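Local structure of alkylhalidase CmlS (Streptomyces venezuelae, 3I3L) at residues His441-Pro444 with Asp449-Glu452; Tyr378-Phe383 with Arg431-Ile436; Leu66-Met71 with Phe107-Pro112. The protein is a flavin-dependent halogenase of chloramphenicol biosynthesis that carries FAD bound covalently through an aspartate. One frame throughout, in Å; residues are numbered along the deposited sequence.

In the fold
Contact 3 is the buried one of the three and lies near the flavin; contacts 1 and 2 are partly buried and stand away from the annotated sites. Contact 1 folds a loop back on itself through an aromatic stack and a charged side chain, contact 2 joins two helices through one phenylalanine, and contact 3 sets a proline at a helix start on a phenylalanine just past a strand. No hydrogen bond crosses any of them. Strand 105-108 is common ground: E452 of contact 1 probably hydrogen-bonds S108 of contact 3, and M435 of contact 2 packs on F107. Helix 430-439 leads from contact 2 into the loop of contact 1.

Contact 1. Residues His441-Pro444 with Asp449-Glu452; sequences HQRP and DFSE
H441-P444 and D449-E452 meet in a local, partly buried contact within the loop between helices 430-439 and 456-471, where an aromatic stack lies beside a charged side chain draped over backbone. The rings of H441 and F450 form an offset stack with centroids 4.1 Å apart and planes inclined at 22°. F450 CD1 sits over the centre of the imidazole, and H441 NE2 comes to 3.4 Å from F450 CE1. F450 carries its ring across to the histidine because its CG lies opposite the backbone N (chi1 172°). H441 NE2 also hydrogen-bonds T106 OG1, which probably fixes the rotation of the imidazole and holds its face to the phenylalanine. R443 bends at chi3 (50°), bringing its guanidinium over the backbone of D449 and F450. D449 CB lies against one face of that group, 3.8 Å from R443 NE, while R443 NH1 comes within 3.6 Å of F450 CA, close to the plane of the phenylalanine ring. The D449 carboxylate gives charge attraction alone: its OD2 is 4.5 Å from R443 NE and well out of the guanidinium plane. The salt bridge of R443 NH1 is made instead with E454, whose carboxylate also accepts from the backbone N of Q442 and S451. Ring stack and draped arginine thus bring together the two arms of an irregular interhelical loop folded back on itself.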
ATOM      1  N   HIS A 441       0.206 -21.223 -10.172  1.00 36.18           N
ATOM      2  CA  HIS A 441      -0.135 -21.805 -11.488  1.00 37.11           C
ATOM      3  C   HIS A 441      -0.071 -23.331 -11.394  1.00 39.14           C
ATOM      4  O   HIS A 441       0.697 -23.914 -10.597  1.00 38.99           O
ATOM      5  CB  HIS A 441       0.809 -21.342 -12.582  1.00 35.42           C
ATOM      6  CG  HIS A 441       0.763 -19.867 -12.859  1.00 37.23           C
ATOM      7  ND1 HIS A 441       1.236 -19.317 -14.039  1.00 32.12           N
ATOM      8  CD2 HIS A 441       0.306 -18.825 -12.106  1.00 36.62           C
ATOM      9  CE1 HIS A 441       1.063 -18.006 -14.006  1.00 34.21           C
ATOM     10  NE2 HIS A 441       0.488 -17.683 -12.848  1.00 36.86           N
ATOM     11  N   GLN A 442      -0.867 -23.992 -12.226  1.00 41.57           N
ATOM     12  CA  GLN A 442      -1.004 -25.450 -12.119  1.00 43.78           C
ATOM     13  C   GLN A 442      -0.081 -26.218 -13.079  1.00 45.32           C
ATOM     14  O   GLN A 442      -0.392 -27.313 -13.532  1.00 46.27           O
ATOM     15  CB  GLN A 442      -2.464 -25.827 -12.291  1.00 43.56           C
ATOM     16  CG  GLN A 442      -3.384 -25.135 -11.278  1.00 44.00           C
ATOM     17  CD  GLN A 442      -3.091 -25.570  -9.853  1.00 46.69           C
ATOM     18  OE1 GLN A 442      -2.512 -24.810  -9.060  1.00 44.71           O
ATOM     19  NE2 GLN A 442      -3.463 -26.791  -9.523  1.00 45.21           N
ATOM     20  N   ARG A 443       1.058 -25.609 -13.386  1.00 46.33           N
ATOM     21  CA  ARG A 443       2.086 -26.226 -14.180  1.00 47.74           C
ATOM     22  C   ARG A 443       3.386 -25.600 -13.701  1.00 48.82           C
ATOM     23  O   ARG A 443       3.347 -24.528 -13.089  1.00 49.58           O
ATOM     24  CB  ARG A 443       1.840 -25.924 -15.678  1.00 48.08           C
ATOM     25  CG  ARG A 443       2.080 -24.471 -16.086  1.00 46.95           C
ATOM     26  CD  ARG A 443       1.321 -24.099 -17.346  1.00 48.51           C
ATOM     27  NE  ARG A 443      -0.082 -24.486 -17.242  1.00 48.28           N
ATOM     28  CZ  ARG A 443      -1.048 -23.744 -16.697  1.00 49.00           C
ATOM     29  NH1 ARG A 443      -0.792 -22.528 -16.185  1.00 44.75           N
ATOM     30  NH2 ARG A 443      -2.297 -24.219 -16.664  1.00 47.69           N
ATOM     31  N   PRO A 444       4.540 -26.214 -14.036  1.00 49.19           N
ATOM     32  CA  PRO A 444       5.843 -25.795 -13.477  1.00 48.91           C
ATOM     33  C   PRO A 444       6.364 -24.480 -14.030  1.00 47.51           C
ATOM     34  O   PRO A 444       7.207 -23.838 -13.401  1.00 45.13           O
ATOM     35  CB  PRO A 444       6.804 -26.942 -13.885  1.00 49.78           C
ATOM     36  CG  PRO A 444       5.893 -28.025 -14.569  1.00 50.98           C
ATOM     37  CD  PRO A 444       4.682 -27.287 -15.040  1.00 49.77           C
ATOM     38  N   ASP A 449      -1.210 -20.865 -21.368  1.00 47.41           N
ATOM     39  CA  ASP A 449      -2.177 -21.848 -20.874  1.00 47.84           C
ATOM     40  C   ASP A 449      -2.914 -21.346 -19.645  1.00 47.10           C
ATOM     41  O   ASP A 449      -4.031 -21.802 -19.348  1.00 48.88           O
ATOM     42  CB  ASP A 449      -1.469 -23.161 -20.544  1.00 48.59           C
ATOM     43  CG  ASP A 449      -1.302 -24.064 -21.769  1.00 51.16           C
ATOM     44  OD1 ASP A 449      -1.791 -23.676 -22.842  1.00 54.62           O
ATOM     45  OD2 ASP A 449      -0.701 -25.160 -21.654  1.00 49.69           O
ATOM     46  N   PHE A 450      -2.287 -20.415 -18.925  1.00 45.46           N
ATOM     47  CA  PHE A 450      -2.811 -19.933 -17.638  1.00 42.30           C
ATOM     48  C   PHE A 450      -4.126 -19.195 -17.786  1.00 42.42           C
ATOM     49  O   PHE A 450      -4.240 -18.268 -18.604  1.00 40.45           O
ATOM     50  CB  PHE A 450      -1.812 -18.976 -16.970  1.00 40.94           C
ATOM     51  CG  PHE A 450      -2.354 -18.313 -15.753  1.00 37.71           C
ATOM     52  CD1 PHE A 450      -2.318 -18.952 -14.532  1.00 36.16           C
ATOM     53  CD2 PHE A 450      -2.917 -17.068 -15.833  1.00 37.72           C
ATOM     54  CE1 PHE A 450      -2.815 -18.357 -13.445  1.00 36.40           C
ATOM     55  CE2 PHE A 450      -3.432 -16.456 -14.740  1.00 39.23           C
ATOM     56  CZ  PHE A 450      -3.379 -17.085 -13.535  1.00 38.26           C
ATOM     57  N   SER A 451      -5.102 -19.589 -16.966  1.00 42.16           N
ATOM     58  CA  SER A 451      -6.323 -18.812 -16.783  1.00 42.36           C
ATOM     59  C   SER A 451      -6.541 -18.597 -15.289  1.00 40.34           C
ATOM     60  O   SER A 451      -6.193 -19.435 -14.497  1.00 42.55           O
ATOM     61  CB  SER A 451      -7.529 -19.532 -17.406  1.00 41.84           C
ATOM     62  OG  SER A 451      -7.601 -20.864 -16.904  1.00 44.82           O
ATOM     63  N   GLU A 452      -7.144 -17.491 -14.915  1.00 40.20           N
ATOM     64  CA  GLU A 452      -7.370 -17.212 -13.491  1.00 40.96           C
ATOM     65  C   GLU A 452      -8.321 -18.203 -12.851  1.00 39.69           C
ATOM     66  O   GLU A 452      -8.295 -18.413 -11.636  1.00 38.66           O
ATOM     67  CB  GLU A 452      -7.820 -15.760 -13.275  1.00 40.88           C
ATOM     68  CG  GLU A 452      -6.676 -14.769 -13.547  1.00 44.78           C
ATOM     69  CD  GLU A 452      -6.984 -13.358 -13.113  1.00 49.61           C
ATOM     70  OE1 GLU A 452      -7.910 -13.185 -12.293  1.00 51.91           O
ATOM     71  OE2 GLU A 452      -6.293 -12.417 -13.583  1.00 48.94           O
TER

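Contact 2. Residues Tyr378-Phe383 with Arg431-Ile436; sequences YTFASF and RASTMI
A432, S433 and I436 of helix 430-439 receive the ring of F380 from the C-terminal part of helix 352-382 in an apolar contact; the axes of the short segments 378-382 and 431-436 approach to 11.3 Å, at 67°. A432 comes first: its CB meets the edge of the phenylalanine near the ring plane, 3.6 Å from F380 CE2. S433 follows with its backbone, its N lying 3.8 Å from F380 CE2, while its CB makes a looser approach to CZ. One turn after A432, I436 reaches back with CD1 to within 3.5 Å of F380 CD2. Its CG1 stands anti to the carbonyl carbon (chi1 -67°) and the chain is extended beyond, which carries the terminal methyl out to the ring. Within 378-383, F380 alone reaches the other helix, and an alanine here would probably open a gap beside A432 and S433 and take away the ring that I436 CD1 packs on. The F380 ring also meets that of W409, their planes about 15° apart. Around this pair, A432 and I436 pack on F377 of helix 352-382 as well, while M435 and I436 rest on W105 of strand 105-108.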
ATOM      1  N   TYR A 378      10.370 -12.130   1.080  1.00 29.82           N
ATOM      2  CA  TYR A 378      11.811 -12.232   0.853  1.00 28.86           C
ATOM      3  C   TYR A 378      12.368 -13.572   1.439  1.00 29.38           C
ATOM      4  O   TYR A 378      13.159 -14.245   0.809  1.00 28.72           O
ATOM      5  CB  TYR A 378      12.576 -11.031   1.387  1.00 27.77           C
ATOM      6  CG  TYR A 378      12.520  -9.839   0.486  1.00 30.15           C
ATOM      7  CD1 TYR A 378      12.812  -9.947  -0.845  1.00 32.03           C
ATOM      8  CD2 TYR A 378      12.159  -8.593   0.956  1.00 37.05           C
ATOM      9  CE1 TYR A 378      12.784  -8.855  -1.690  1.00 29.47           C
ATOM     10  CE2 TYR A 378      12.124  -7.463   0.084  1.00 33.18           C
ATOM     11  CZ  TYR A 378      12.418  -7.633  -1.223  1.00 30.68           C
ATOM     12  OH  TYR A 378      12.388  -6.556  -2.122  1.00 31.76           O
ATOM     13  N   THR A 379      11.952 -13.930   2.662  1.00 29.54           N
ATOM     14  CA  THR A 379      12.382 -15.186   3.250  1.00 30.64           C
ATOM     15  C   THR A 379      12.074 -16.427   2.365  1.00 32.20           C
ATOM     16  O   THR A 379      12.905 -17.332   2.273  1.00 33.46           O
ATOM     17  CB  THR A 379      11.818 -15.353   4.667  1.00 29.23           C
ATOM     18  OG1 THR A 379      12.205 -14.200   5.402  1.00 30.72           O
ATOM     19  CG2 THR A 379      12.411 -16.603   5.365  1.00 29.06           C
ATOM     20  N   PHE A 380      10.907 -16.455   1.720  1.00 33.43           N
ATOM     21  CA  PHE A 380      10.543 -17.596   0.858  1.00 34.71           C
ATOM     22  C   PHE A 380      11.450 -17.705  -0.321  1.00 34.26           C
ATOM     23  O   PHE A 380      11.856 -18.827  -0.702  1.00 34.94           O
ATOM     24  CB  PHE A 380       9.094 -17.509   0.323  1.00 36.03           C
ATOM     25  CG  PHE A 380       8.071 -17.538   1.400  1.00 37.52           C
ATOM     26  CD1 PHE A 380       8.309 -18.263   2.576  1.00 40.91           C
ATOM     27  CD2 PHE A 380       6.868 -16.845   1.264  1.00 40.27           C
ATOM     28  CE1 PHE A 380       7.362 -18.280   3.602  1.00 42.33           C
ATOM     29  CE2 PHE A 380       5.902 -16.883   2.281  1.00 43.48           C
ATOM     30  CZ  PHE A 380       6.153 -17.592   3.445  1.00 42.60           C
ATOM     31  N   ALA A 381      11.776 -16.571  -0.923  1.00 32.92           N
ATOM     32  CA  ALA A 381      12.712 -16.625  -2.058  1.00 32.71           C
ATOM     33  C   ALA A 381      14.136 -16.987  -1.632  1.00 31.79           C
ATOM     34  O   ALA A 381      14.897 -17.538  -2.432  1.00 30.52           O
ATOM     35  CB  ALA A 381      12.738 -15.338  -2.823  1.00 33.50           C
ATOM     36  N   SER A 382      14.480 -16.668  -0.388  1.00 30.97           N
ATOM     37  CA  SER A 382      15.841 -16.866   0.093  1.00 31.54           C
ATOM     38  C   SER A 382      16.204 -18.373   0.205  1.00 31.72           C
ATOM     39  O   SER A 382      17.388 -18.721   0.179  1.00 31.57           O
ATOM     40  CB  SER A 382      16.094 -16.150   1.416  1.00 29.51           C
ATOM     41  OG  SER A 382      15.400 -16.810   2.471  1.00 31.64           O
ATOM     42  N   PHE A 383      15.191 -19.232   0.291  1.00 31.92           N
ATOM     43  CA  PHE A 383      15.410 -20.677   0.339  1.00 33.62           C
ATOM     44  C   PHE A 383      15.952 -21.231  -0.971  1.00 34.98           C
ATOM     45  O   PHE A 383      16.662 -22.245  -0.982  1.00 36.75           O
ATOM     46  CB  PHE A 383      14.120 -21.396   0.729  1.00 34.14           C
ATOM     47  CG  PHE A 383      13.720 -21.132   2.158  1.00 38.04           C
ATOM     48  CD1 PHE A 383      14.625 -21.382   3.195  1.00 40.66           C
ATOM     49  CD2 PHE A 383      12.469 -20.634   2.467  1.00 36.46           C
ATOM     50  CE1 PHE A 383      14.279 -21.140   4.535  1.00 41.13           C
ATOM     51  CE2 PHE A 383      12.130 -20.367   3.817  1.00 38.84           C
ATOM     52  CZ  PHE A 383      13.028 -20.619   4.834  1.00 36.97           C
ATOM     53  N   ARG A 431       0.221 -15.730   6.156  1.00 55.45           N
ATOM     54  CA  ARG A 431      -0.574 -14.884   5.324  1.00 54.13           C
ATOM     55  C   ARG A 431      -0.014 -14.855   3.898  1.00 52.51           C
ATOM     56  O   ARG A 431      -0.782 -14.754   2.939  1.00 51.83           O
ATOM     57  CB  ARG A 431      -0.636 -13.499   5.903  1.00 53.94           C
ATOM     58  CG  ARG A 431      -1.882 -12.732   5.567  1.00 58.30           C
ATOM     59  CD  ARG A 431      -1.861 -11.313   6.180  1.00 64.23           C
ATOM     60  NE  ARG A 431      -1.625 -11.320   7.631  1.00 68.06           N
ATOM     61  CZ  ARG A 431      -2.551 -11.097   8.572  1.00 70.79           C
ATOM     62  NH1 ARG A 431      -3.824 -10.844   8.233  1.00 73.52           N
ATOM     63  NH2 ARG A 431      -2.208 -11.136   9.864  1.00 69.29           N
ATOM     64  N   ALA A 432       1.312 -14.987   3.771  1.00 50.04           N
ATOM     65  CA  ALA A 432       1.959 -14.866   2.497  1.00 47.27           C
ATOM     66  C   ALA A 432       2.017 -16.205   1.864  1.00 45.92           C
ATOM     67  O   ALA A 432       1.983 -16.353   0.618  1.00 44.06           O
ATOM     68  CB  ALA A 432       3.349 -14.321   2.648  1.00 47.66           C
ATOM     69  N   SER A 433       2.171 -17.193   2.728  1.00 43.86           N
ATOM     70  CA  SER A 433       2.159 -18.575   2.311  1.00 42.95           C
ATOM     71  C   SER A 433       0.795 -18.880   1.656  1.00 41.48           C
ATOM     72  O   SER A 433       0.690 -19.616   0.672  1.00 40.83           O
ATOM     73  CB  SER A 433       2.396 -19.447   3.536  1.00 42.36           C
ATOM     74  OG  SER A 433       3.024 -20.614   3.123  1.00 43.88           O
ATOM     75  N   THR A 434      -0.228 -18.235   2.191  1.00 40.75           N
ATOM     76  CA  THR A 434      -1.558 -18.411   1.742  1.00 40.74           C
ATOM     77  C   THR A 434      -1.713 -17.855   0.344  1.00 40.08           C
ATOM     78  O   THR A 434      -2.147 -18.589  -0.549  1.00 38.78           O
ATOM     79  CB  THR A 434      -2.561 -17.805   2.726  1.00 41.50           C
ATOM     80  OG1 THR A 434      -2.547 -18.585   3.937  1.00 45.16           O
ATOM     81  CG2 THR A 434      -3.969 -17.841   2.153  1.00 43.07           C
ATOM     82  N   MET A 435      -1.339 -16.581   0.165  1.00 38.16           N
ATOM     83  CA  MET A 435      -1.423 -15.904  -1.100  1.00 37.01           C
ATOM     84  C   MET A 435      -0.748 -16.700  -2.203  1.00 34.35           C
ATOM     85  O   MET A 435      -1.334 -16.879  -3.235  1.00 33.78           O
ATOM     86  CB  MET A 435      -0.825 -14.500  -1.032  1.00 37.03           C
ATOM     87  CG  MET A 435      -1.762 -13.432  -0.433  1.00 42.70           C
ATOM     88  SD  MET A 435      -1.176 -11.691  -0.711  1.00 50.19           S
ATOM     89  CE  MET A 435      -0.005 -11.968  -1.989  1.00 17.11           C
ATOM     90  N   ILE A 436       0.462 -17.195  -1.944  1.00 33.15           N
ATOM     91  CA  ILE A 436       1.269 -17.884  -2.926  1.00 33.89           C
ATOM     92  C   ILE A 436       0.583 -19.160  -3.365  1.00 33.94           C
ATOM     93  O   ILE A 436       0.507 -19.430  -4.564  1.00 32.11           O
ATOM     94  CB  ILE A 436       2.721 -18.176  -2.431  1.00 34.76           C
ATOM     95  CG1 ILE A 436       3.531 -16.869  -2.250  1.00 36.86           C
ATOM     96  CG2 ILE A 436       3.479 -19.161  -3.372  1.00 34.24           C
ATOM     97  CD1 ILE A 436       4.991 -17.070  -1.680  1.00 37.45           C
TER

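Contact 3. Residues Leu66-Met71 with Phe107-Pro112; sequences LLPGTM and FSFAAP
The start of helix 68-76, within the FAD-binding domain, packs here on the turn that follows strand 105-108. L67 occupies the N-cap position and P68 the first turn of the helix, and both touch F109, the first residue past the strand. P68 lies over one face of the phenylalanine in a CH-pi contact: its CD stands 4.0 Å from the F109 ring centroid, only 11° off the ring normal, and its CG is 3.8 Å from F109 CG. L67 crosses the same ring at about a right angle. Its CG is anti to the carbonyl carbon (chi1 -69°), and from there the CD2 branch reaches F109 CZ at 3.5 Å. The ring is thus met at its centre by proline and at its far end by leucine, which probably restricts how it can turn; K91 of strand 89-97 and V585 add further packing. On the cofactor side, the nearest atoms of the L66 side chain and the bound FAD are about 4 Å apart, and L66 also touches V328, an FAD-binding residue. At the end of the strand, S108 opens an ST turn in which the backbone N of A110 donates to S108 OG at 3.0 Å, with an N-H...O angle of 155°.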
ATOM      1  N   LEU A  66      -0.152   0.706 -11.064  1.00 27.05           N
ATOM      2  CA  LEU A  66      -1.147   1.162 -10.089  1.00 25.34           C
ATOM      3  C   LEU A  66      -2.073   0.084  -9.545  1.00 25.68           C
ATOM      4  O   LEU A  66      -2.023  -1.094  -9.983  1.00 24.46           O
ATOM      5  CB  LEU A  66      -1.939   2.298 -10.710  1.00 26.90           C
ATOM      6  CG  LEU A  66      -1.084   3.446 -11.310  1.00 28.77           C
ATOM      7  CD1 LEU A  66      -1.963   4.622 -11.715  1.00 25.43           C
ATOM      8  CD2 LEU A  66      -0.034   3.879 -10.261  1.00 31.05           C
ATOM      9  N   LEU A  67      -2.944   0.468  -8.603  1.00 23.72           N
ATOM     10  CA  LEU A  67      -3.793  -0.533  -7.914  1.00 26.13           C
ATOM     11  C   LEU A  67      -5.269  -0.123  -7.970  1.00 27.59           C
ATOM     12  O   LEU A  67      -5.607   1.074  -8.136  1.00 26.46           O
ATOM     13  CB  LEU A  67      -3.320  -0.731  -6.456  1.00 24.82           C
ATOM     14  CG  LEU A  67      -1.945  -1.420  -6.247  1.00 28.37           C
ATOM     15  CD1 LEU A  67      -1.533  -1.400  -4.702  1.00 22.62           C
ATOM     16  CD2 LEU A  67      -1.917  -2.895  -6.797  1.00 23.90           C
ATOM     17  N   PRO A  68      -6.150  -1.096  -7.862  1.00 29.38           N
ATOM     18  CA  PRO A  68      -7.611  -0.844  -7.892  1.00 30.57           C
ATOM     19  C   PRO A  68      -8.049   0.191  -6.881  1.00 29.49           C
ATOM     20  O   PRO A  68      -8.965   0.984  -7.168  1.00 30.33           O
ATOM     21  CB  PRO A  68      -8.215  -2.216  -7.515  1.00 30.37           C
ATOM     22  CG  PRO A  68      -7.228  -3.190  -8.071  1.00 32.03           C
ATOM     23  CD  PRO A  68      -5.847  -2.529  -7.846  1.00 30.36           C
ATOM     24  N   GLY A  69      -7.414   0.176  -5.702  1.00 29.69           N
ATOM     25  CA  GLY A  69      -7.798   1.088  -4.610  1.00 29.22           C
ATOM     26  C   GLY A  69      -7.628   2.550  -4.999  1.00 28.22           C
ATOM     27  O   GLY A  69      -8.388   3.416  -4.563  1.00 27.33           O
ATOM     28  N   THR A  70      -6.624   2.829  -5.814  1.00 27.57           N
ATOM     29  CA  THR A  70      -6.371   4.187  -6.279  1.00 26.79           C
ATOM     30  C   THR A  70      -7.353   4.611  -7.379  1.00 27.69           C
ATOM     31  O   THR A  70      -7.751   5.788  -7.410  1.00 26.87           O
ATOM     32  CB  THR A  70      -4.930   4.320  -6.837  1.00 26.42           C
ATOM     33  OG1 THR A  70      -3.991   4.171  -5.762  1.00 24.59           O
ATOM     34  CG2 THR A  70      -4.709   5.658  -7.561  1.00 22.17           C
ATOM     35  N   MET A  71      -7.745   3.671  -8.262  1.00 27.96           N
ATOM     36  CA  MET A  71      -8.766   3.967  -9.287  1.00 29.12           C
ATOM     37  C   MET A  71     -10.088   4.272  -8.597  1.00 27.59           C
ATOM     38  O   MET A  71     -10.801   5.155  -9.013  1.00 27.16           O
ATOM     39  CB  MET A  71      -8.972   2.807 -10.277  1.00 29.65           C
ATOM     40  CG  MET A  71      -7.670   2.104 -10.724  1.00 33.36           C
ATOM     41  SD  MET A  71      -6.785   3.066 -11.945  1.00 36.28           S
ATOM     42  CE  MET A  71      -5.763   4.047 -10.968  1.00 31.06           C
ATOM     43  N   PHE A 107      -1.301 -12.842  -8.369  1.00 33.54           N
ATOM     44  CA  PHE A 107      -2.267 -12.189  -7.479  1.00 36.84           C
ATOM     45  C   PHE A 107      -3.353 -11.451  -8.250  1.00 36.80           C
ATOM     46  O   PHE A 107      -3.115 -10.359  -8.760  1.00 35.86           O
ATOM     47  CB  PHE A 107      -1.565 -11.223  -6.504  1.00 37.92           C
ATOM     48  CG  PHE A 107      -2.509 -10.574  -5.492  1.00 44.08           C
ATOM     49  CD1 PHE A 107      -3.310 -11.355  -4.634  1.00 49.87           C
ATOM     50  CD2 PHE A 107      -2.627  -9.189  -5.406  1.00 50.10           C
ATOM     51  CE1 PHE A 107      -4.193 -10.758  -3.710  1.00 50.62           C
ATOM     52  CE2 PHE A 107      -3.510  -8.580  -4.442  1.00 50.49           C
ATOM     53  CZ  PHE A 107      -4.271  -9.366  -3.613  1.00 49.99           C
ATOM     54  N   SER A 108      -4.532 -12.067  -8.353  1.00 36.64           N
ATOM     55  CA  SER A 108      -5.630 -11.547  -9.173  1.00 38.15           C
ATOM     56  C   SER A 108      -6.255 -10.354  -8.520  1.00 37.75           C
ATOM     57  O   SER A 108      -6.364 -10.304  -7.295  1.00 38.66           O
ATOM     58  CB  SER A 108      -6.742 -12.592  -9.363  1.00 38.77           C
ATOM     59  OG  SER A 108      -7.815 -12.015 -10.114  1.00 38.91           O
ATOM     60  N   PHE A 109      -6.640  -9.375  -9.332  1.00 38.81           N
ATOM     61  CA  PHE A 109      -7.371  -8.193  -8.792  1.00 40.66           C
ATOM     62  C   PHE A 109      -8.915  -8.407  -8.761  1.00 42.23           C
ATOM     63  O   PHE A 109      -9.676  -7.520  -8.304  1.00 42.57           O
ATOM     64  CB  PHE A 109      -6.974  -6.887  -9.527  1.00 38.96           C
ATOM     65  CG  PHE A 109      -5.572  -6.433  -9.234  1.00 38.59           C
ATOM     66  CD1 PHE A 109      -4.934  -6.812  -8.094  1.00 38.51           C
ATOM     67  CD2 PHE A 109      -4.897  -5.660 -10.120  1.00 40.31           C
ATOM     68  CE1 PHE A 109      -3.639  -6.421  -7.847  1.00 41.83           C
ATOM     69  CE2 PHE A 109      -3.588  -5.253  -9.859  1.00 43.85           C
ATOM     70  CZ  PHE A 109      -2.963  -5.657  -8.735  1.00 36.49           C
ATOM     71  N   ALA A 110      -9.348  -9.589  -9.228  1.00 44.54           N
ATOM     72  CA  ALA A 110     -10.755 -10.050  -9.148  1.00 47.26           C
ATOM     73  C   ALA A 110     -11.414  -9.616  -7.849  1.00 50.50           C
ATOM     74  O   ALA A 110     -10.828  -9.844  -6.742  1.00 51.38           O
ATOM     75  CB  ALA A 110     -10.800 -11.550  -9.207  1.00 46.40           C
ATOM     76  N   ALA A 111     -12.604  -8.992  -7.979  1.00 52.40           N
ATOM     77  CA  ALA A 111     -13.445  -8.591  -6.825  1.00 55.69           C
ATOM     78  C   ALA A 111     -14.868  -8.079  -7.251  1.00 58.09           C
ATOM     79  O   ALA A 111     -14.988  -7.314  -8.238  1.00 58.60           O
ATOM     80  CB  ALA A 111     -12.725  -7.536  -5.950  1.00 55.05           C
ATOM     81  N   PRO A 112     -15.941  -8.503  -6.514  1.00 59.51           N
ATOM     82  CA  PRO A 112     -17.323  -8.008  -6.752  1.00 59.83           C
ATOM     83  C   PRO A 112     -17.466  -6.501  -6.535  1.00 59.79           C
ATOM     84  O   PRO A 112     -17.949  -5.791  -7.432  1.00 59.93           O
ATOM     85  CB  PRO A 112     -18.161  -8.758  -5.700  1.00 60.25           C
ATOM     86  CG  PRO A 112     -17.343  -9.995  -5.351  1.00 60.63           C
ATOM     87  CD  PRO A 112     -15.898  -9.499  -5.411  1.00 59.83           C
TER